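Local coordinates for protein Agap007691-pb (Anopheles gambiae, PDB 5C98) that is of unknown function but belongs to the serpin family and probably acts as a serine protease inhibitor, at residues F24-F29 and N255-A260; S206-T211 and V329-S334; E126-D129 and P135-L138; L50-P55 and R119-T124; S173-L178 and V366-N371. All blocks are in the same frame, centred on the assembly; numbering follows the deposited sequence. Where two conformers were deposited one is given.

Contact 1. Residues F24-F29 and N255-A260; sequences FTLEYF and NSITPA
Leu26 lays its CD1 methyl over one face of the flat peptide group joining Thr258 to Pro259, 3.4 Å from Thr258 C and 3.6 Å from Pro259 N. Beside that peptide, at the rim of the proline ring, Pro259 CD lies 3.8 Å from the same Leu26 CD1. The other methyl, Leu26 CD2, meets Ile257 CG2 at 4.1 Å, and the two side chains cross at about a right angle. With CG turned anti to the carbonyl carbon (chi1 -63°), Leu26 spreads its branches as a fork, one prong over the peptide and one against the isoleucine. Leucine suits a helix flank for this reason: it branches beyond CB and reaches out from the backbone.

The partner segment is the joint between helices 250-256 and 259-268. Ile257 has left helical geometry, Thr258 is the N-cap of the second helix and takes a weak bond from Ala260 N, and Pro259 fits the first turn, where a missing N-H costs nothing. The joint is held from the other segment's helix too, since Lys30 NZ bonds both Ile257 O and Asn255 O.

Helix 15-32 is thus wedged between several elements. Leu26 faces the joint, Phe24 and Tyr28 pack on helices 43-51 and 289-295, and Thr25 and Phe29 rest on strand 366-372.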
# COMPACT_ATOMS: atom_id res chain seq x y z
N PHE A 24 5.53 5.41 10.45
CA PHE A 24 5.39 3.96 10.34
C PHE A 24 5.48 3.51 8.88
O PHE A 24 6.12 2.50 8.56
CB PHE A 24 4.07 3.54 10.98
CG PHE A 24 3.64 2.15 10.67
CD1 PHE A 24 4.28 1.05 11.21
CD2 PHE A 24 2.57 1.93 9.81
CE1 PHE A 24 3.86 -0.24 10.87
CE2 PHE A 24 2.17 0.65 9.49
CZ PHE A 24 2.82 -0.43 10.01
N THR A 25 4.89 4.27 7.98
CA THR A 25 4.89 3.93 6.56
C THR A 25 6.30 3.83 6.00
O THR A 25 6.64 2.88 5.29
CB THR A 25 4.04 4.94 5.77
OG1 THR A 25 2.67 4.72 6.07
CG2 THR A 25 4.23 4.81 4.28
N LEU A 26 7.13 4.82 6.31
CA LEU A 26 8.50 4.80 5.79
C LEU A 26 9.32 3.69 6.44
O LEU A 26 10.12 3.05 5.76
CB LEU A 26 9.14 6.17 5.97
CG LEU A 26 8.47 7.29 5.17
CD1 LEU A 26 9.18 8.60 5.52
CD2 LEU A 26 8.40 7.03 3.66
N GLU A 27 9.12 3.42 7.74
CA GLU A 27 9.81 2.30 8.37
C GLU A 27 9.39 0.98 7.76
O GLU A 27 10.22 0.11 7.49
CB GLU A 27 9.49 2.28 9.87
CG GLU A 27 10.19 3.38 10.66
CD GLU A 27 9.67 3.53 12.07
OE1 GLU A 27 8.52 3.11 12.34
OE2 GLU A 27 10.42 4.08 12.91
N TYR A 28 8.09 0.80 7.53
CA TYR A 28 7.60 -0.42 6.92
C TYR A 28 8.17 -0.60 5.52
O TYR A 28 8.59 -1.70 5.15
CB TYR A 28 6.08 -0.32 6.86
CG TYR A 28 5.34 -1.56 6.40
CD1 TYR A 28 5.26 -1.90 5.06
CD2 TYR A 28 4.64 -2.34 7.31
CE1 TYR A 28 4.52 -2.99 4.65
CE2 TYR A 28 3.92 -3.44 6.89
CZ TYR A 28 3.86 -3.76 5.59
OH TYR A 28 3.11 -4.84 5.15
N PHE A 29 8.16 0.46 4.73
CA PHE A 29 8.69 0.34 3.37
C PHE A 29 10.17 -0.03 3.38
O PHE A 29 10.60 -0.86 2.58
CB PHE A 29 8.45 1.62 2.57
CG PHE A 29 8.86 1.49 1.13
CD1 PHE A 29 8.33 0.49 0.34
CD2 PHE A 29 9.81 2.32 0.58
CE1 PHE A 29 8.72 0.34 -0.97
CE2 PHE A 29 10.16 2.16 -0.75
CZ PHE A 29 9.62 1.17 -1.49
N ASN A 255 16.42 4.18 2.11
CA ASN A 255 16.82 3.98 3.49
C ASN A 255 16.97 5.29 4.25
O ASN A 255 16.82 5.33 5.48
CB ASN A 255 18.11 3.18 3.54
CG ASN A 255 17.86 1.72 3.35
OD1 ASN A 255 16.86 1.19 3.84
ND2 ASN A 255 18.75 1.05 2.64
N SER A 256 17.24 6.38 3.55
CA SER A 256 17.47 7.67 4.19
C SER A 256 16.19 8.39 4.57
O SER A 256 16.17 9.13 5.56
CB SER A 256 18.26 8.57 3.23
OG SER A 256 19.60 8.14 3.05
N ILE A 257 15.11 8.20 3.80
CA ILE A 257 13.99 9.12 3.88
C ILE A 257 13.27 8.99 5.22
O ILE A 257 12.99 7.90 5.71
CB ILE A 257 13.04 8.91 2.69
CG1 ILE A 257 12.03 10.06 2.61
CG2 ILE A 257 12.41 7.55 2.77
CD1 ILE A 257 11.11 9.96 1.38
N THR A 258 12.93 10.14 5.79
CA THR A 258 12.12 10.24 7.01
C THR A 258 11.00 11.23 6.80
O THR A 258 11.00 12.01 5.85
CB THR A 258 12.99 10.74 8.16
OG1 THR A 258 13.34 12.11 7.92
CG2 THR A 258 14.24 9.89 8.32
N PRO A 259 10.05 11.28 7.73
CA PRO A 259 9.01 12.32 7.65
C PRO A 259 9.57 13.72 7.65
O PRO A 259 8.96 14.62 7.05
CB PRO A 259 8.15 12.05 8.89
CG PRO A 259 8.33 10.56 9.10
CD PRO A 259 9.78 10.33 8.82
N ALA A 260 10.73 13.94 8.27
CA ALA A 260 11.32 15.27 8.25
C ALA A 260 11.65 15.67 6.82
O ALA A 260 11.48 16.83 6.45
CB ALA A 260 12.58 15.32 9.11

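Contact 2. Residues S206-T211 and V329-S334; sequences STMHTT and VSESGS
Met208 carries this contact alone from its strand, and its first kind of interaction is apolar: the terminal methyl CE meets Val329 CG2 at 4.0 Å. The second kind involves the sulfur. Met208 SD lies 3.7 Å from Ser330 C and 3.8 Å from Glu331 CG, so it lies against backbone and aliphatic stem together. A bend at chi3 (-65°) turns the methyl out of line with the chain, letting sulfur and methyl address different residues. A second conformer of Met208 is present, and these details describe one of the two.

The polar ends have their bonding partners outside the two segments. In Glu331, chi1 sets CG beside the sulfur, and the bend at chi2 (97°) then turns the carboxylate toward Lys280 (salt bridge) and Thr190 (hydrogen bond). Ser330 OG also bonds Lys280 NZ.

Strand 204-219 pairs with strand 270-287, whereas 329-334 runs on from strand 320-328 into the partly disordered loop that, in serpins, bears the reactive centre. Chemically, the greasy, flexible methionine makes a non-directional grip, while the polar bonds to Lys280 and Thr190 would be expected to supply the directional hold on the start of that loop.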
# COMPACT_ATOMS: atom_id res chain seq x y z
N SER A 206 8.06 1.97 -23.34
CA SER A 206 7.21 3.12 -23.63
C SER A 206 7.40 4.18 -22.55
O SER A 206 7.18 3.91 -21.36
CB SER A 206 5.76 2.66 -23.67
OG SER A 206 4.92 3.68 -24.18
N THR A 207 7.79 5.39 -22.98
CA THR A 207 8.14 6.48 -22.08
C THR A 207 7.35 7.71 -22.47
O THR A 207 7.38 8.13 -23.63
CB THR A 207 9.64 6.74 -22.13
OG1 THR A 207 10.35 5.60 -21.66
CG2 THR A 207 10.02 7.94 -21.29
N MET A 208 6.61 8.26 -21.52
CA MET A 208 5.77 9.43 -21.73
C MET A 208 6.60 10.70 -21.59
O MET A 208 7.59 10.73 -20.87
CB MET A 208 4.65 9.46 -20.69
CG MET A 208 3.77 8.24 -20.68
SD MET A 208 2.29 8.44 -19.65
CE MET A 208 3.05 8.61 -18.04
N HIS A 209 6.17 11.75 -22.29
CA HIS A 209 6.91 13.01 -22.30
C HIS A 209 5.92 14.16 -22.37
O HIS A 209 5.02 14.14 -23.22
CB HIS A 209 7.79 13.08 -23.55
CG HIS A 209 8.71 14.26 -23.59
ND1 HIS A 209 9.46 14.57 -24.71
CD2 HIS A 209 9.06 15.17 -22.65
CE1 HIS A 209 10.20 15.63 -24.47
NE2 HIS A 209 9.98 16.02 -23.22
N THR A 210 6.11 15.17 -21.53
CA THR A 210 5.31 16.37 -21.66
C THR A 210 6.05 17.54 -21.03
O THR A 210 7.09 17.39 -20.38
CB THR A 210 3.91 16.18 -21.05
OG1 THR A 210 3.04 17.20 -21.55
CG2 THR A 210 3.94 16.24 -19.53
N THR A 211 5.50 18.72 -21.25
CA THR A 211 5.90 19.92 -20.53
C THR A 211 4.73 20.27 -19.62
O THR A 211 3.63 20.56 -20.10
CB THR A 211 6.17 21.07 -21.49
OG1 THR A 211 7.23 20.70 -22.38
CG2 THR A 211 6.58 22.31 -20.71
N VAL A 329 0.03 4.57 -14.33
CA VAL A 329 -0.02 5.92 -14.88
C VAL A 329 -0.22 5.84 -16.39
O VAL A 329 0.10 4.83 -17.02
CB VAL A 329 1.20 6.80 -14.52
CG1 VAL A 329 1.23 7.10 -13.02
CG2 VAL A 329 2.50 6.15 -14.98
N SER A 330 -0.80 6.89 -16.96
CA SER A 330 -1.13 6.90 -18.39
C SER A 330 -1.29 8.35 -18.84
O SER A 330 -1.16 9.28 -18.05
CB SER A 330 -2.40 6.07 -18.64
OG SER A 330 -2.63 5.89 -20.03
N GLU A 331 -1.59 8.53 -20.13
CA GLU A 331 -1.70 9.85 -20.72
C GLU A 331 -3.08 10.47 -20.47
O GLU A 331 -4.05 9.79 -20.15
CB GLU A 331 -1.43 9.76 -22.23
CG GLU A 331 -0.02 9.27 -22.60
CD GLU A 331 0.05 7.79 -22.91
OE1 GLU A 331 -0.84 7.05 -22.44
OE2 GLU A 331 0.98 7.36 -23.63
N SER A 332 -3.16 11.79 -20.64
CA SER A 332 -4.41 12.52 -20.45
C SER A 332 -4.97 13.00 -21.79
O SER A 332 -4.23 13.22 -22.75
CB SER A 332 -4.26 13.69 -19.48
OG SER A 332 -4.92 14.87 -19.96
N GLY A 333 -6.29 13.18 -21.82
CA GLY A 333 -6.97 13.60 -23.02
C GLY A 333 -7.37 15.06 -22.98
O GLY A 333 -8.37 15.44 -23.59
N SER A 334 -6.61 15.89 -22.26
CA SER A 334 -6.88 17.33 -22.21
C SER A 334 -5.66 18.14 -22.65
O SER A 334 -4.58 17.99 -22.09
CB SER A 334 -7.30 17.74 -20.80
OG SER A 334 -8.58 17.23 -20.48

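Contact 3. Residues E126-D129 and P135-L138; sequences EPVD and PSAL
Ser136, which loses the most surface here, meets both Val128 and Asp129 through its hydroxyl. Ser136 OG lies 3.0 Å from Asp129 O and 3.6 Å from Val128 CG2, at once near a carbonyl and a methyl. Its torsion puts OG anti to the carbonyl carbon and beside the backbone N (chi1 -66°), and the hydroxyl makes its hydrogen bond one turn back, to Asp132 O just ahead of the helix. A serine suits this spot because it is small enough to let strand and helix come close, with 5.9 Å between Val128 CA and Ser136 CA.

Val128 is the apolar partner. Branched at CB, as suits a strand, it sends CG2 to the serine while its side chain also touches Leu102 of the neighbouring strand and Ala139 further along helix 133-146. Asp129 takes part through its backbone oxygen, with Pro135 CG a loose 4.4 Å from Asp129 O; its carboxylate instead bonds Thr131 OG1 in the connecting turn. Pro135 belongs naturally in the first turn of a helix.

The pair closes the short connection from strand 124-128 to helix 133-146, which in the serpin fold lies across the face of the large central sheet. Since the serine hydroxyl bonds Asp132 O, its approach to Asp129 O is a close polar meeting in a contact that otherwise rests on packing by Val128 and Pro135.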
# COMPACT_ATOMS: atom_id res chain seq x y z
N GLU A 126 -15.96 -13.91 5.12
CA GLU A 126 -16.53 -15.09 4.48
C GLU A 126 -16.09 -16.35 5.21
O GLU A 126 -14.87 -16.60 5.31
CB GLU A 126 -16.15 -15.18 3.01
CG GLU A 126 -16.88 -16.30 2.31
CD GLU A 126 -16.87 -16.19 0.79
OE1 GLU A 126 -16.68 -15.06 0.27
OE2 GLU A 126 -17.07 -17.23 0.12
N PRO A 127 -17.01 -17.15 5.74
CA PRO A 127 -16.64 -18.48 6.24
C PRO A 127 -16.35 -19.42 5.08
O PRO A 127 -17.12 -19.50 4.13
CB PRO A 127 -17.88 -18.94 7.01
CG PRO A 127 -18.78 -17.77 7.09
CD PRO A 127 -18.44 -16.88 5.95
N VAL A 128 -15.23 -20.14 5.18
CA VAL A 128 -14.84 -21.08 4.15
C VAL A 128 -14.23 -22.31 4.82
O VAL A 128 -13.92 -22.31 6.01
CB VAL A 128 -13.82 -20.48 3.15
CG1 VAL A 128 -14.42 -19.30 2.39
CG2 VAL A 128 -12.52 -20.11 3.87
N ASP A 129 -14.04 -23.34 4.01
CA ASP A 129 -13.31 -24.52 4.46
C ASP A 129 -11.83 -24.21 4.30
O ASP A 129 -11.26 -24.43 3.23
CB ASP A 129 -13.73 -25.71 3.62
CG ASP A 129 -12.95 -26.96 3.94
OD1 ASP A 129 -12.18 -26.94 4.94
OD2 ASP A 129 -13.12 -27.96 3.22
N PRO A 135 -11.29 -23.60 -2.55
CA PRO A 135 -12.39 -22.66 -2.28
C PRO A 135 -11.94 -21.47 -1.47
O PRO A 135 -12.50 -20.38 -1.61
CB PRO A 135 -13.41 -23.51 -1.50
CG PRO A 135 -12.61 -24.65 -0.94
CD PRO A 135 -11.57 -24.94 -2.00
N SER A 136 -10.94 -21.66 -0.62
CA SER A 136 -10.45 -20.55 0.18
C SER A 136 -9.86 -19.45 -0.71
O SER A 136 -10.20 -18.27 -0.57
CB SER A 136 -9.41 -21.07 1.18
OG SER A 136 -9.99 -21.93 2.14
N ALA A 137 -9.02 -19.83 -1.66
CA ALA A 137 -8.45 -18.83 -2.57
C ALA A 137 -9.52 -18.24 -3.48
O ALA A 137 -9.49 -17.03 -3.78
CB ALA A 137 -7.30 -19.44 -3.38
N LEU A 138 -10.49 -19.05 -3.91
CA LEU A 138 -11.53 -18.54 -4.80
C LEU A 138 -12.37 -17.47 -4.11
O LEU A 138 -12.76 -16.49 -4.74
CB LEU A 138 -12.41 -19.68 -5.30
CG LEU A 138 -13.45 -19.24 -6.33
CD1 LEU A 138 -12.79 -18.66 -7.56
CD2 LEU A 138 -14.35 -20.41 -6.71

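Contact 4. Residues L50-P55 and R119-T124; sequences LSMFYP and RTFQTT
A Met-aromatic contact between Met52 and Phe121 joins the end of helix 43-51 to the loop ahead of strand 124-128. Met52 runs along one face of the ring: its CG lies 4.0 Å from the Phe121 centroid, only 15° off the ring normal, a CH-pi contact. The sulfur is set more obliquely, with SD 4.5 Å from the same centroid and 37° off the normal. The two side chains slide past each other in opposite directions, which brings Met52 SD back to 3.7 Å from Phe121 CB.

At the edge of the ring, near its plane, Pro55 CG approaches Phe121 CZ at 4.5 Å. Phenylalanine thus offers a broad face to the methionine and a rim to the proline. In the fold, the ring also touches Gln82 of helix 75-89 and Leu116 of helix 111-119, so it is packed between those two helices. A type I turn from Ser51 to Tyr54 carries Met52, and Pro55 follows in a 3-10 segment.

Met52 bends at its last torsion (chi3 -67°), which brings CE to 3.6 Å from Thr123 OG1; that hydroxyl is hydrogen-bonded to Ser99 OG. Met52 O is buried without a hydrogen-bonding partner and lies 3.4 Å from Phe121 CE2, above the ring plane and outside its rim, where any attraction to the C-H would be weak.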
# COMPACT_ATOMS: atom_id res chain seq x y z
N LEU A 50 -5.72 -4.34 10.28
CA LEU A 50 -5.36 -5.10 11.46
C LEU A 50 -6.03 -4.53 12.70
O LEU A 50 -6.33 -5.28 13.64
CB LEU A 50 -3.84 -5.14 11.54
CG LEU A 50 -3.18 -6.14 12.47
CD1 LEU A 50 -3.75 -7.54 12.29
CD2 LEU A 50 -1.68 -6.12 12.25
N SER A 51 -6.26 -3.23 12.73
CA SER A 51 -6.88 -2.57 13.88
C SER A 51 -8.26 -3.12 14.19
O SER A 51 -8.74 -2.98 15.32
CB SER A 51 -7.02 -1.07 13.60
OG SER A 51 -5.82 -0.38 13.82
N MET A 52 -8.94 -3.70 13.20
CA MET A 52 -10.26 -4.29 13.45
C MET A 52 -10.17 -5.37 14.52
O MET A 52 -11.15 -5.63 15.22
CB MET A 52 -10.85 -4.88 12.16
CG MET A 52 -11.01 -3.89 11.04
SD MET A 52 -12.02 -4.53 9.69
CE MET A 52 -10.93 -5.82 9.06
N PHE A 53 -9.02 -6.03 14.65
CA PHE A 53 -8.88 -7.07 15.65
C PHE A 53 -8.48 -6.53 17.02
O PHE A 53 -8.50 -7.29 17.99
CB PHE A 53 -7.84 -8.08 15.15
CG PHE A 53 -8.29 -8.80 13.93
CD1 PHE A 53 -9.03 -9.95 14.03
CD2 PHE A 53 -8.04 -8.27 12.66
CE1 PHE A 53 -9.48 -10.61 12.90
CE2 PHE A 53 -8.50 -8.93 11.52
CZ PHE A 53 -9.22 -10.09 11.65
N TYR A 54 -8.11 -5.26 17.13
CA TYR A 54 -7.68 -4.72 18.42
C TYR A 54 -8.69 -4.91 19.53
O TYR A 54 -8.28 -5.28 20.63
CB TYR A 54 -7.36 -3.24 18.22
CG TYR A 54 -6.92 -2.44 19.42
CD1 TYR A 54 -5.72 -2.72 20.06
CD2 TYR A 54 -7.64 -1.34 19.84
CE1 TYR A 54 -5.29 -1.97 21.11
CE2 TYR A 54 -7.23 -0.58 20.89
CZ TYR A 54 -6.04 -0.89 21.52
OH TYR A 54 -5.59 -0.12 22.57
N PRO A 55 -9.99 -4.69 19.32
CA PRO A 55 -10.94 -4.91 20.42
C PRO A 55 -11.05 -6.36 20.86
O PRO A 55 -11.56 -6.62 21.95
CB PRO A 55 -12.28 -4.41 19.83
CG PRO A 55 -11.91 -3.62 18.63
CD PRO A 55 -10.66 -4.18 18.11
N ARG A 119 -21.43 -5.99 11.58
CA ARG A 119 -22.36 -4.89 11.78
C ARG A 119 -21.71 -3.58 12.21
O ARG A 119 -22.44 -2.62 12.48
CB ARG A 119 -23.47 -5.29 12.79
CG ARG A 119 -24.09 -6.68 12.49
CD ARG A 119 -25.32 -7.04 13.37
NE ARG A 119 -25.02 -7.03 14.80
CZ ARG A 119 -24.64 -8.09 15.51
NH1 ARG A 119 -24.50 -9.28 14.95
NH2 ARG A 119 -24.41 -7.95 16.81
N THR A 120 -20.37 -3.49 12.27
CA THR A 120 -19.69 -2.26 12.67
C THR A 120 -18.65 -1.85 11.63
O THR A 120 -18.75 -0.77 11.03
CB THR A 120 -19.01 -2.41 14.04
OG1 THR A 120 -19.94 -2.96 14.99
CG2 THR A 120 -18.53 -1.07 14.54
N PHE A 121 -17.63 -2.67 11.43
CA PHE A 121 -16.54 -2.30 10.54
C PHE A 121 -16.94 -2.47 9.08
O PHE A 121 -17.77 -3.31 8.74
CB PHE A 121 -15.32 -3.19 10.81
CG PHE A 121 -14.65 -2.94 12.12
CD1 PHE A 121 -14.28 -1.64 12.52
CD2 PHE A 121 -14.37 -3.99 12.96
CE1 PHE A 121 -13.65 -1.44 13.75
CE2 PHE A 121 -13.75 -3.79 14.16
CZ PHE A 121 -13.38 -2.53 14.55
N GLN A 122 -16.33 -1.65 8.23
CA GLN A 122 -16.46 -1.72 6.77
C GLN A 122 -15.49 -2.79 6.30
O GLN A 122 -14.30 -2.53 6.07
CB GLN A 122 -16.12 -0.34 6.23
CG GLN A 122 -16.08 -0.07 4.77
CD GLN A 122 -15.71 1.41 4.53
OE1 GLN A 122 -15.83 2.27 5.43
NE2 GLN A 122 -15.24 1.70 3.33
N THR A 123 -16.00 -4.01 6.22
CA THR A 123 -15.21 -5.18 5.84
C THR A 123 -16.20 -6.26 5.42
O THR A 123 -17.42 -6.10 5.56
CB THR A 123 -14.28 -5.64 6.98
OG1 THR A 123 -13.33 -6.58 6.46
CG2 THR A 123 -15.04 -6.29 8.12
N THR A 124 -15.66 -7.34 4.88
CA THR A 124 -16.43 -8.52 4.53
C THR A 124 -15.74 -9.75 5.11
O THR A 124 -14.52 -9.91 4.97
CB THR A 124 -16.60 -8.64 3.01
OG1 THR A 124 -17.46 -7.58 2.55
CG2 THR A 124 -17.27 -9.95 2.65

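Contact 5. Residues S173-L178 and V366-N371; sequences SGVSVL and VLQVGN
A classic beta bulge, in which Leu367 and Gln368 both face Ile358 of the paired strand, presents Gln368 to Val175 and Val177 of the strand that crosses it. Gln368 reaches across with CG anti to its backbone N (chi1 -159°) and the chain extended beyond, which brings the terminal amide up against the valines. Val177 CG2 lies over one face of that amide, 3.9 Å from Gln368 CD and about equally far from its nitrogen and oxygen. Along its rim, Gln368 NE2 comes within 3.2 Å of Val175 O and is also 4.1 Å from Val175 CG1; a hydrogen bond runs from NE2 to Tyr326 O, on the strand next to Val175.

Gln368 is buried. Its nitrogen is satisfied, but Gln368 OE1 has no polar partner and has Val177 CG2 at 3.8 Å. A long, neutral side chain suits the place, since it spans the distance between strands without burying a full charge. The two valines, compact and branched at CB, are favoured in extended strands and offer methyls to the crossing strand.

Strands 173-177 and 366-371 cross at 88° with axes 8.5 Å apart. A strand of the large central sheet thus crosses one of the sheet packed behind it, as in the serpin fold. Ser173 of the same strand, hydrogen-bonded to His45 and Gln323, puts the contact near what is probably the shutter region, where serpins open their large sheet.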
# COMPACT_ATOMS: atom_id res chain seq x y z
N SER A 173 -5.79 -7.35 2.44
CA SER A 173 -5.93 -5.93 2.16
C SER A 173 -5.64 -5.70 0.70
O SER A 173 -4.59 -6.13 0.20
CB SER A 173 -4.89 -5.16 2.98
OG SER A 173 -4.68 -3.87 2.41
N GLY A 174 -6.53 -5.03 0.00
CA GLY A 174 -6.28 -4.55 -1.34
C GLY A 174 -6.32 -3.04 -1.39
O GLY A 174 -7.33 -2.47 -0.97
N VAL A 175 -5.28 -2.38 -1.92
CA VAL A 175 -5.28 -0.92 -2.09
C VAL A 175 -4.91 -0.61 -3.53
O VAL A 175 -3.78 -0.86 -3.96
CB VAL A 175 -4.35 -0.20 -1.13
CG1 VAL A 175 -4.36 1.30 -1.38
CG2 VAL A 175 -4.79 -0.53 0.31
N SER A 176 -5.86 -0.05 -4.27
CA SER A 176 -5.71 0.25 -5.68
C SER A 176 -5.93 1.73 -5.91
O SER A 176 -6.99 2.26 -5.57
CB SER A 176 -6.69 -0.55 -6.53
OG SER A 176 -6.43 -1.92 -6.34
N VAL A 177 -4.94 2.38 -6.49
CA VAL A 177 -5.07 3.77 -6.91
C VAL A 177 -5.55 3.74 -8.35
O VAL A 177 -4.84 3.23 -9.23
CB VAL A 177 -3.73 4.51 -6.79
CG1 VAL A 177 -3.86 5.93 -7.35
CG2 VAL A 177 -3.27 4.48 -5.35
N LEU A 178 -6.74 4.27 -8.60
CA LEU A 178 -7.41 4.16 -9.88
C LEU A 178 -7.60 5.49 -10.60
O LEU A 178 -7.88 5.49 -11.80
CB LEU A 178 -8.77 3.47 -9.70
CG LEU A 178 -8.69 2.12 -8.98
CD1 LEU A 178 -10.09 1.63 -8.59
CD2 LEU A 178 -7.97 1.10 -9.84
N VAL A 366 0.50 9.62 3.71
CA VAL A 366 0.97 8.67 2.71
C VAL A 366 0.07 7.44 2.72
O VAL A 366 -0.07 6.76 3.74
CB VAL A 366 2.42 8.27 2.95
CG1 VAL A 366 2.86 7.22 1.91
CG2 VAL A 366 3.34 9.51 2.93
N LEU A 367 -0.58 7.18 1.59
CA LEU A 367 -1.55 6.11 1.45
C LEU A 367 -0.98 4.87 0.77
O LEU A 367 -1.51 3.77 0.95
CB LEU A 367 -2.75 6.63 0.63
CG LEU A 367 -3.31 7.97 1.09
CD1 LEU A 367 -4.54 8.25 0.25
CD2 LEU A 367 -3.66 8.04 2.57
N GLN A 368 0.07 5.03 -0.02
CA GLN A 368 0.67 3.93 -0.77
C GLN A 368 2.09 4.39 -1.07
O GLN A 368 2.32 5.57 -1.30
CB GLN A 368 -0.07 3.66 -2.09
CG GLN A 368 0.16 2.30 -2.65
CD GLN A 368 -0.41 2.16 -4.06
OE1 GLN A 368 0.09 2.83 -4.97
NE2 GLN A 368 -1.39 1.31 -4.25
N VAL A 369 3.04 3.46 -1.04
CA VAL A 369 4.44 3.78 -1.30
C VAL A 369 5.06 2.62 -2.06
O VAL A 369 4.66 1.47 -1.90
CB VAL A 369 5.15 4.07 0.05
CG1 VAL A 369 5.06 2.89 0.98
CG2 VAL A 369 6.58 4.48 -0.18
N GLY A 370 6.04 2.92 -2.90
CA GLY A 370 6.62 1.86 -3.69
C GLY A 370 7.79 2.35 -4.50
O GLY A 370 8.30 3.46 -4.29
N ASN A 371 8.27 1.47 -5.37
CA ASN A 371 9.39 1.77 -6.24
C ASN A 371 9.20 1.08 -7.58
O ASN A 371 8.52 0.06 -7.67
CB ASN A 371 10.72 1.35 -5.61
CG ASN A 371 10.86 -0.15 -5.52
OD1 ASN A 371 10.32 -0.76 -4.61
ND2 ASN A 371 11.63 -0.74 -6.43

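How the contacts relate
The centre of contact 5 lies about 3 Å from the centre of the chain, and the others lie 15 to 25 Å from it, centre to centre. Contact 1, the nearest, touches it directly: Thr25 and Phe29 of helix 15-32 pack on strand 366-372. Contact 4 ends at Thr124, where strand 124-128 of contact 3 begins. Contact 2 lies at the other end, its centre about 41 Å from that of contact 3. Strand 320-328 pairs with 169-177 of contact 5 and leads into the loop of contact 2. Contacts 4, 3 and 2 close in that order along the chain, while contacts 1 and 5 cross, their segments alternating, so the two interlock distant sequence into one serpin domain.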